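Side-chain contacts in Thiol:disulfide interchange protein DsbA (PDB 3HZ8), which probably catalyses disulfide bond formation in periplasmic proteins as a thiol-disulfide oxidoreductase of the DsbA type: residues Val28-Gly33 with His41-Leu46; Lys48-Phe53 with Met57-Glu62. The protein carries 1 engineered substitution. All coordinates share one frame; numbering follows the deposited sequence.

Interaction 1: residues Val28-Gly33 with His41-Leu46; sequences VLEFFG and HLEPVL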
ATOM      1  N   VAL A  28       6.176  -5.621   4.392  1.00  7.44           N
ATOM      2  CA  VAL A  28       5.161  -4.807   5.073  1.00  7.07           C
ATOM      3  C   VAL A  28       4.190  -4.411   3.971  1.00  7.30           C
ATOM      4  O   VAL A  28       4.572  -3.691   3.040  1.00  7.69           O
ATOM      5  CB  VAL A  28       5.769  -3.548   5.748  1.00  7.25           C
ATOM      6  CG1 VAL A  28       4.676  -2.730   6.437  1.00  7.68           C
ATOM      7  CG2 VAL A  28       6.852  -3.957   6.758  1.00  7.92           C
ATOM      8  N   LEU A  29       2.953  -4.917   4.060  1.00  6.66           N
ATOM      9  CA  LEU A  29       1.958  -4.723   3.004  1.00  6.86           C
ATOM     10  C   LEU A  29       0.852  -3.782   3.488  1.00  6.49           C
ATOM     11  O   LEU A  29       0.225  -4.061   4.505  1.00  6.90           O
ATOM     12  CB  LEU A  29       1.379  -6.084   2.583  1.00  6.86           C
ATOM     13  CG  LEU A  29       0.053  -6.154   1.833  1.00  9.50           C
ATOM     14  CD1 LEU A  29       0.065  -5.311   0.577  1.00  9.22           C
ATOM     15  CD2 LEU A  29      -0.274  -7.613   1.515  1.00  8.30           C
ATOM     16  N   GLU A  30       0.640  -2.666   2.792  1.00  6.36           N
ATOM     17  CA  GLU A  30      -0.473  -1.770   3.089  1.00  6.00           C
ATOM     18  C   GLU A  30      -1.533  -1.865   2.001  1.00  6.13           C
ATOM     19  O   GLU A  30      -1.239  -1.600   0.840  1.00  6.83           O
ATOM     20  CB  GLU A  30       0.000  -0.305   3.199  1.00  6.43           C
ATOM     21  CG  GLU A  30      -1.121   0.649   3.641  1.00  6.97           C
ATOM     22  CD  GLU A  30      -0.909   2.094   3.231  1.00  9.52           C
ATOM     23  OE1 GLU A  30      -0.010   2.363   2.429  1.00 10.46           O
ATOM     24  OE2 GLU A  30      -1.671   2.960   3.700  1.00 10.23           O
ATOM     25  N   PHE A  31      -2.756  -2.226   2.385  1.00  5.86           N
ATOM     26  CA  PHE A  31      -3.929  -2.020   1.519  1.00  5.92           C
ATOM     27  C   PHE A  31      -4.491  -0.631   1.803  1.00  5.91           C
ATOM     28  O   PHE A  31      -4.611  -0.246   2.968  1.00  5.84           O
ATOM     29  CB  PHE A  31      -5.015  -3.071   1.778  1.00  6.05           C
ATOM     30  CG  PHE A  31      -4.646  -4.459   1.305  1.00  6.34           C
ATOM     31  CD1 PHE A  31      -4.871  -4.832  -0.014  1.00  7.71           C
ATOM     32  CD2 PHE A  31      -4.122  -5.405   2.184  1.00  5.69           C
ATOM     33  CE1 PHE A  31      -4.552  -6.124  -0.467  1.00  7.81           C
ATOM     34  CE2 PHE A  31      -3.815  -6.701   1.743  1.00  7.63           C
ATOM     35  CZ  PHE A  31      -4.027  -7.050   0.408  1.00  7.28           C
ATOM     36  N   PHE A  32      -4.846   0.108   0.753  1.00  5.84           N
ATOM     37  CA  PHE A  32      -5.289   1.489   0.916  1.00  6.42           C
ATOM     38  C   PHE A  32      -6.234   1.844  -0.221  1.00  6.57           C
ATOM     39  O   PHE A  32      -6.436   1.053  -1.149  1.00  6.50           O
ATOM     40  CB  PHE A  32      -4.083   2.459   0.898  1.00  7.00           C
ATOM     41  CG  PHE A  32      -3.457   2.622  -0.473  1.00  7.08           C
ATOM     42  CD1 PHE A  32      -3.730   3.757  -1.242  1.00  7.78           C
ATOM     43  CD2 PHE A  32      -2.648   1.624  -1.015  1.00  6.78           C
ATOM     44  CE1 PHE A  32      -3.195   3.903  -2.523  1.00  7.75           C
ATOM     45  CE2 PHE A  32      -2.114   1.749  -2.306  1.00  6.94           C
ATOM     46  CZ  PHE A  32      -2.383   2.892  -3.061  1.00  7.33           C
ATOM     47  N   GLY A  33      -6.811   3.037  -0.148  1.00  6.37           N
ATOM     48  CA  GLY A  33      -7.500   3.624  -1.302  1.00  6.77           C
ATOM     49  C   GLY A  33      -7.117   5.089  -1.359  1.00  6.75           C
ATOM     50  O   GLY A  33      -6.917   5.717  -0.314  1.00  7.50           O
ATOM     51  N   HIS A  41      -3.763  10.197   5.971  1.00 10.23           N
ATOM     52  CA  HIS A  41      -3.093  10.553   7.219  1.00 11.25           C
ATOM     53  C   HIS A  41      -2.016   9.562   7.602  1.00 10.25           C
ATOM     54  O   HIS A  41      -0.982   9.948   8.137  1.00 10.62           O
ATOM     55  CB  HIS A  41      -4.090  10.696   8.363  1.00 12.62           C
ATOM     56  CG  HIS A  41      -4.795  12.011   8.374  1.00 16.82           C
ATOM     57  ND1 HIS A  41      -6.130  12.144   8.052  1.00 21.01           N
ATOM     58  CD2 HIS A  41      -4.347  13.258   8.652  1.00 19.75           C
ATOM     59  CE1 HIS A  41      -6.477  13.416   8.144  1.00 21.29           C
ATOM     60  NE2 HIS A  41      -5.414  14.113   8.506  1.00 21.60           N
ATOM     61  N   LEU A  42      -2.272   8.273   7.381  1.00  9.14           N
ATOM     62  CA  LEU A  42      -1.243   7.263   7.638  1.00  8.61           C
ATOM     63  C   LEU A  42      -0.030   7.464   6.725  1.00  9.10           C
ATOM     64  O   LEU A  42       1.107   7.209   7.132  1.00 10.00           O
ATOM     65  CB  LEU A  42      -1.814   5.842   7.454  1.00  8.40           C
ATOM     66  CG  LEU A  42      -0.835   4.658   7.523  1.00  8.72           C
ATOM     67  CD1 LEU A  42      -0.030   4.614   8.847  1.00  9.94           C
ATOM     68  CD2 LEU A  42      -1.554   3.336   7.319  1.00  8.82           C
ATOM     69  N   GLU A  43      -0.291   7.909   5.490  1.00  9.44           N
ATOM     70  CA  GLU A  43       0.728   7.977   4.447  1.00  9.99           C
ATOM     71  C   GLU A  43       2.066   8.586   4.890  1.00 10.40           C
ATOM     72  O   GLU A  43       3.090   7.913   4.790  1.00 10.59           O
ATOM     73  CB  GLU A  43       0.178   8.688   3.204  1.00 10.26           C
ATOM     74  CG  GLU A  43       1.207   8.849   2.077  1.00 11.39           C
ATOM     75  CD  GLU A  43       1.673   7.531   1.477  1.00 14.20           C
ATOM     76  OE1 GLU A  43       0.978   6.494   1.654  1.00 14.02           O
ATOM     77  OE2 GLU A  43       2.727   7.544   0.805  1.00 16.31           O
ATOM     78  N   PRO A  44       2.065   9.847   5.390  1.00 11.05           N
ATOM     79  CA  PRO A  44       3.359  10.428   5.777  1.00 11.14           C
ATOM     80  C   PRO A  44       4.088   9.690   6.907  1.00 11.15           C
ATOM     81  O   PRO A  44       5.328   9.666   6.939  1.00 11.44           O
ATOM     82  CB  PRO A  44       2.990  11.853   6.207  1.00 11.46           C
ATOM     83  CG  PRO A  44       1.558  11.792   6.578  1.00 11.76           C
ATOM     84  CD  PRO A  44       0.964  10.811   5.602  1.00 10.88           C
ATOM     85  N   VAL A  45       3.328   9.084   7.819  1.00 10.73           N
ATOM     86  CA  VAL A  45       3.912   8.338   8.935  1.00 10.26           C
ATOM     87  C   VAL A  45       4.585   7.064   8.431  1.00 10.40           C
ATOM     88  O   VAL A  45       5.737   6.741   8.794  1.00  9.75           O
ATOM     89  CB  VAL A  45       2.831   8.007  10.008  1.00 10.45           C
ATOM     90  CG1 VAL A  45       3.397   7.113  11.100  1.00 10.63           C
ATOM     91  CG2 VAL A  45       2.256   9.291  10.626  1.00 11.20           C
ATOM     92  N   LEU A  46       3.854   6.335   7.586  1.00  9.92           N
ATOM     93  CA  LEU A  46       4.319   5.050   7.096  1.00 10.44           C
ATOM     94  C   LEU A  46       5.469   5.229   6.113  1.00 10.19           C
ATOM     95  O   LEU A  46       6.448   4.492   6.159  1.00  9.87           O
ATOM     96  CB  LEU A  46       3.169   4.257   6.455  1.00 10.22           C
ATOM     97  CG  LEU A  46       3.510   2.878   5.878  1.00 10.88           C
ATOM     98  CD1 LEU A  46       4.136   1.922   6.893  1.00 10.82           C
ATOM     99  CD2 LEU A  46       2.276   2.248   5.222  1.00 11.72           C
TER
HETATM  100  O   HOH W   1       2.463   4.142   2.363  1.00 26.04           O
HETATM  101  O   HOH W   2       1.117   4.135   0.436  1.00 28.95           O

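Interaction 2: residues Lys48-Phe53 with Met57-Glu62; sequences KHAKSF and MYLRTE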
ATOM      1  N   LYS A  48       7.584   7.732   5.960  1.00 11.86           N
ATOM      2  CA  LYS A  48       8.767   8.118   6.734  1.00 12.27           C
ATOM      3  C   LYS A  48       9.373   6.910   7.423  1.00 12.62           C
ATOM      4  O   LYS A  48      10.586   6.709   7.386  1.00 13.27           O
ATOM      5  CB  LYS A  48       8.449   9.184   7.765  1.00 12.45           C
ATOM      6  CG  LYS A  48       9.651   9.488   8.645  1.00 13.44           C
ATOM      7  CD  LYS A  48       9.400  10.678   9.503  1.00 14.25           C
ATOM      8  CE  LYS A  48      10.675  11.054  10.237  1.00 15.57           C
ATOM      9  NZ  LYS A  48      10.462  12.344  10.913  1.00 17.96           N
ATOM     10  N   HIS A  49       8.526   6.100   8.057  1.00 12.10           N
ATOM     11  CA  HIS A  49       9.036   4.957   8.789  1.00 12.58           C
ATOM     12  C   HIS A  49       9.776   4.000   7.864  1.00 13.31           C
ATOM     13  O   HIS A  49      10.805   3.447   8.235  1.00 13.57           O
ATOM     14  CB  HIS A  49       7.906   4.234   9.525  1.00 12.01           C
ATOM     15  CG  HIS A  49       8.404   3.258  10.539  1.00 12.18           C
ATOM     16  ND1 HIS A  49       9.169   3.645  11.622  1.00 14.25           N
ATOM     17  CD2 HIS A  49       8.288   1.913  10.615  1.00 13.28           C
ATOM     18  CE1 HIS A  49       9.477   2.576  12.336  1.00 15.05           C
ATOM     19  NE2 HIS A  49       8.966   1.513  11.742  1.00 13.83           N
ATOM     20  N   ALA A  50       9.243   3.813   6.656  1.00 14.28           N
ATOM     21  CA  ALA A  50       9.861   2.925   5.671  1.00 15.06           C
ATOM     22  C   ALA A  50      11.296   3.321   5.321  1.00 15.95           C
ATOM     23  O   ALA A  50      12.088   2.473   4.906  1.00 15.88           O
ATOM     24  CB  ALA A  50       9.007   2.835   4.414  1.00 14.58           C
ATOM     25  N   LYS A  51      11.634   4.599   5.501  1.00 17.49           N
ATOM     26  CA  LYS A  51      13.019   5.041   5.289  1.00 19.02           C
ATOM     27  C   LYS A  51      13.968   4.406   6.300  1.00 19.81           C
ATOM     28  O   LYS A  51      15.164   4.289   6.024  1.00 21.08           O
ATOM     29  CB  LYS A  51      13.142   6.563   5.346  1.00 19.42           C
ATOM     30  CG  LYS A  51      12.175   7.300   4.457  1.00 19.69           C
ATOM     31  CD  LYS A  51      12.316   6.907   3.007  1.00 21.26           C
ATOM     32  CE  LYS A  51      11.301   7.614   2.142  1.00 22.49           C
ATOM     33  NZ  LYS A  51      11.384   9.096   2.260  1.00 23.03           N
ATOM     34  N   SER A  52      13.431   4.001   7.455  1.00 20.31           N
ATOM     35  CA  SER A  52      14.206   3.339   8.523  1.00 21.07           C
ATOM     36  C   SER A  52      14.364   1.839   8.322  1.00 20.72           C
ATOM     37  O   SER A  52      15.098   1.196   9.066  1.00 21.09           O
ATOM     38  CB  SER A  52      13.545   3.560   9.899  1.00 21.14           C
ATOM     39  OG  SER A  52      12.522   2.580  10.162  1.00 22.03           O
ATOM     40  N   PHE A  53      13.633   1.270   7.362  1.00 20.21           N
ATOM     41  CA  PHE A  53      13.646  -0.176   7.143  1.00 19.81           C
ATOM     42  C   PHE A  53      15.060  -0.694   6.904  1.00 20.30           C
ATOM     43  O   PHE A  53      15.849  -0.077   6.186  1.00 20.52           O
ATOM     44  CB  PHE A  53      12.799  -0.557   5.923  1.00 18.72           C
ATOM     45  CG  PHE A  53      11.299  -0.564   6.158  1.00 17.36           C
ATOM     46  CD1 PHE A  53      10.730  -0.139   7.356  1.00 16.36           C
ATOM     47  CD2 PHE A  53      10.451  -0.968   5.130  1.00 14.99           C
ATOM     48  CE1 PHE A  53       9.338  -0.138   7.523  1.00 15.16           C
ATOM     49  CE2 PHE A  53       9.073  -0.977   5.298  1.00 15.58           C
ATOM     50  CZ  PHE A  53       8.519  -0.560   6.493  1.00 16.08           C
ATOM     51  N   MET A  57      13.856  -5.591   4.571  1.00 17.32           N
ATOM     52  CA  MET A  57      12.439  -5.218   4.641  1.00 17.55           C
ATOM     53  C   MET A  57      12.043  -4.370   3.453  1.00 15.56           C
ATOM     54  O   MET A  57      12.857  -3.642   2.906  1.00 16.17           O
ATOM     55  CB  MET A  57      12.141  -4.431   5.911  1.00 17.77           C
ATOM     56  CG  MET A  57      12.300  -5.215   7.182  1.00 18.73           C
ATOM     57  SD  MET A  57      12.154  -4.107   8.612  1.00 21.19           S
ATOM     58  CE  MET A  57      10.407  -3.731   8.636  1.00 21.66           C
ATOM     59  N   TYR A  58      10.773  -4.437   3.066  1.00 13.49           N
ATOM     60  CA  TYR A  58      10.279  -3.559   2.015  1.00 11.73           C
ATOM     61  C   TYR A  58       8.799  -3.266   2.213  1.00 10.71           C
ATOM     62  O   TYR A  58       8.079  -4.072   2.824  1.00 10.04           O
ATOM     63  CB  TYR A  58      10.550  -4.138   0.615  1.00 11.37           C
ATOM     64  CG  TYR A  58       9.806  -5.432   0.328  1.00 10.43           C
ATOM     65  CD1 TYR A  58       8.658  -5.444  -0.485  1.00  9.48           C
ATOM     66  CD2 TYR A  58      10.238  -6.643   0.872  1.00 10.08           C
ATOM     67  CE1 TYR A  58       7.984  -6.618  -0.744  1.00 10.49           C
ATOM     68  CE2 TYR A  58       9.558  -7.826   0.624  1.00 10.01           C
ATOM     69  CZ  TYR A  58       8.425  -7.810  -0.181  1.00  9.62           C
ATOM     70  OH  TYR A  58       7.754  -8.987  -0.427  1.00 11.20           O
ATOM     71  N   LEU A  59       8.370  -2.115   1.702  1.00 10.56           N
ATOM     72  CA  LEU A  59       6.972  -1.691   1.761  1.00 10.18           C
ATOM     73  C   LEU A  59       6.288  -1.958   0.420  1.00  9.79           C
ATOM     74  O   LEU A  59       6.718  -1.442  -0.625  1.00 11.51           O
ATOM     75  CB  LEU A  59       6.886  -0.200   2.115  1.00 10.15           C
ATOM     76  CG  LEU A  59       5.479   0.413   2.162  1.00 10.87           C
ATOM     77  CD1 LEU A  59       4.597  -0.224   3.246  1.00 11.53           C
ATOM     78  CD2 LEU A  59       5.573   1.923   2.371  1.00 11.93           C
ATOM     79  N   ARG A  60       5.247  -2.783   0.467  1.00  8.59           N
ATOM     80  CA  ARG A  60       4.417  -3.113  -0.687  1.00  7.76           C
ATOM     81  C   ARG A  60       3.071  -2.452  -0.468  1.00  7.40           C
ATOM     82  O   ARG A  60       2.534  -2.515   0.647  1.00  7.44           O
ATOM     83  CB  ARG A  60       4.219  -4.629  -0.744  1.00  7.34           C
ATOM     84  CG  ARG A  60       3.118  -5.143  -1.671  1.00  7.11           C
ATOM     85  CD  ARG A  60       2.950  -6.646  -1.454  1.00  7.79           C
ATOM     86  NE  ARG A  60       1.991  -7.284  -2.356  1.00  8.22           N
ATOM     87  CZ  ARG A  60       1.661  -8.575  -2.297  1.00  8.32           C
ATOM     88  NH1 ARG A  60       2.216  -9.368  -1.384  1.00  9.15           N
ATOM     89  NH2 ARG A  60       0.793  -9.083  -3.170  1.00 10.62           N
ATOM     90  N   THR A  61       2.510  -1.857  -1.515  1.00  7.81           N
ATOM     91  CA  THR A  61       1.177  -1.261  -1.400  1.00  7.79           C
ATOM     92  C   THR A  61       0.235  -1.801  -2.467  1.00  8.40           C
ATOM     93  O   THR A  61       0.654  -2.064  -3.595  1.00  9.60           O
ATOM     94  CB  THR A  61       1.230   0.279  -1.419  1.00  8.33           C
ATOM     95  OG1 THR A  61       1.709   0.722  -2.689  1.00 10.85           O
ATOM     96  CG2 THR A  61       2.166   0.791  -0.336  1.00  8.52           C
ATOM     97  N   GLU A  62      -1.023  -1.998  -2.087  1.00  7.39           N
ATOM     98  CA  GLU A  62      -2.045  -2.506  -3.009  1.00  7.73           C
ATOM     99  C   GLU A  62      -3.325  -1.701  -2.797  1.00  7.19           C
ATOM    100  O   GLU A  62      -3.752  -1.508  -1.650  1.00  7.74           O
ATOM    101  CB  GLU A  62      -2.329  -3.987  -2.728  1.00  7.73           C
ATOM    102  CG  GLU A  62      -1.090  -4.917  -2.746  1.00  8.47           C
ATOM    103  CD  GLU A  62      -0.492  -5.137  -4.149  1.00 10.54           C
ATOM    104  OE1 GLU A  62      -1.109  -4.718  -5.153  1.00 11.57           O
ATOM    105  OE2 GLU A  62       0.603  -5.742  -4.249  1.00 10.67           O
TER

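Interaction 1: residues Val28-Gly33 with His41-Leu46
Glu30, Leu46 and Leu42 each set CG anti to the backbone N. In Glu30 (chi1 -175°) this sends the acid off the strand, and in Leu46 (chi1 179°) it sends the branch off the helix to meet it. The contact joins strand 26-32 to helix 37-50 in the beta-alpha-beta unit of a thioredoxin fold. The two segments run nearly antiparallel, at 161°, with axes 11.3 Å apart. Long side chains must therefore fill the layer between them.

Beyond CG the Glu30 chain stays straight and passes Leu46, which points the other way. The Glu30 chain runs past the Leu46 CD2 methyl, which lies 4.0 Å from Glu30 CB at one end and 3.6 Å from Glu30 OE1 at the other. The other oxygen, Glu30 OE2, is 3.6 Å from Leu42 CD2, and Leu42 approaches head-on. A buried carboxylate is thus bordered by two leucine methyls. Val158 of the neighbouring strand also touches Glu30.

The helix is kinked at Pro44, whose N has no bond to the preceding turn, but it continues through it. The turn carrying both leucines still closes through Leu46 N to Leu42 O, 2.9 Å. A proline kink in the helix that starts at the CxxC is also seen in thioredoxin.

The Glu30 side chain comes close to Cys36 and Cys39 but makes no contact with them. It probably corresponds to the buried acid found beneath the redox disulfide in thioredoxin relatives. Glu43 reaches in from the helix, and its OE2 makes a weak hydrogen bond with Asn92 ND2. Two water sites bridge the glutamates, but they lie so close together that full occupancy of both at once is doubtful. Glu30 OE1 and Glu43 OE1 face each other at 4.3 Å.

Interaction 2: residues Lys48-Phe53 with Met57-Glu62
Phe53 is packed on both faces and along one edge, with Met57 and Leu59 reaching it from the strand. The CE methyl of Met57 lies over one face, 4.0 Å from the Phe53 ring centroid and 16° off the ring normal, a CH-pi contact. Met57 SD stands farther out and obliquely, at 4.8 Å from the same centroid, which makes this a Met-aromatic pair as well. The bend at chi3 of Met57 (73°) turns the methyl back over the ring. The two side chains cross at about a right angle.

Ala50 covers the opposite face. Ala50 CA sits 3.5 Å above the plane of the Phe53 ring, over its centre. A type I turn from Ala50 to Phe53 allows this, with Phe53 N bonded to Ala50 O at 3.1 Å. Ser52 OG adds a 2.7 Å bond to His49 O, which also accepts from Ser52 N.

At the rim, Phe53 CE2 points into the strand backbone. Leu59 N lies in the ring plane, 3.8 Å from CE2 of Phe53, and Leu59 CB is 3.9 Å from that same atom. Beyond the ring, Leu59 CD2 meets Ala50 CB at 4.1 Å, so Ala50 meets the strand directly too.

Val28 of strand 26-32 also packs on Phe53, and Ala182 and Arg186 of helix 171-191 on Met57. The aromatic fills the corner where the chain leaves helix 37-50 and enters strand 57-63, the second half of the beta-alpha-beta unit of the thioredoxin fold.

How the interactions relate
Interactions 1 and 2 follow one another along the chain, and their centres are about 9 Å apart. Both use helix 37-50: interaction 1 its middle, interaction 2 its C-terminal end. Together they place that helix on strands 26-32 and 57-63, which are parallel neighbours in the five-stranded sheet. Backbone bonds join the two strands directly, with Val28 O to Arg60 N at 2.8 Å and Glu30 N to Arg60 O at 2.9 Å. Interaction 1 is buried and lies nearer the redox disulfide Cys36-Cys39. Interaction 2 is closer to the surface, on an outermost strand of the sheet. The pair completes one beta-alpha-beta unit of the thioredoxin-like domain.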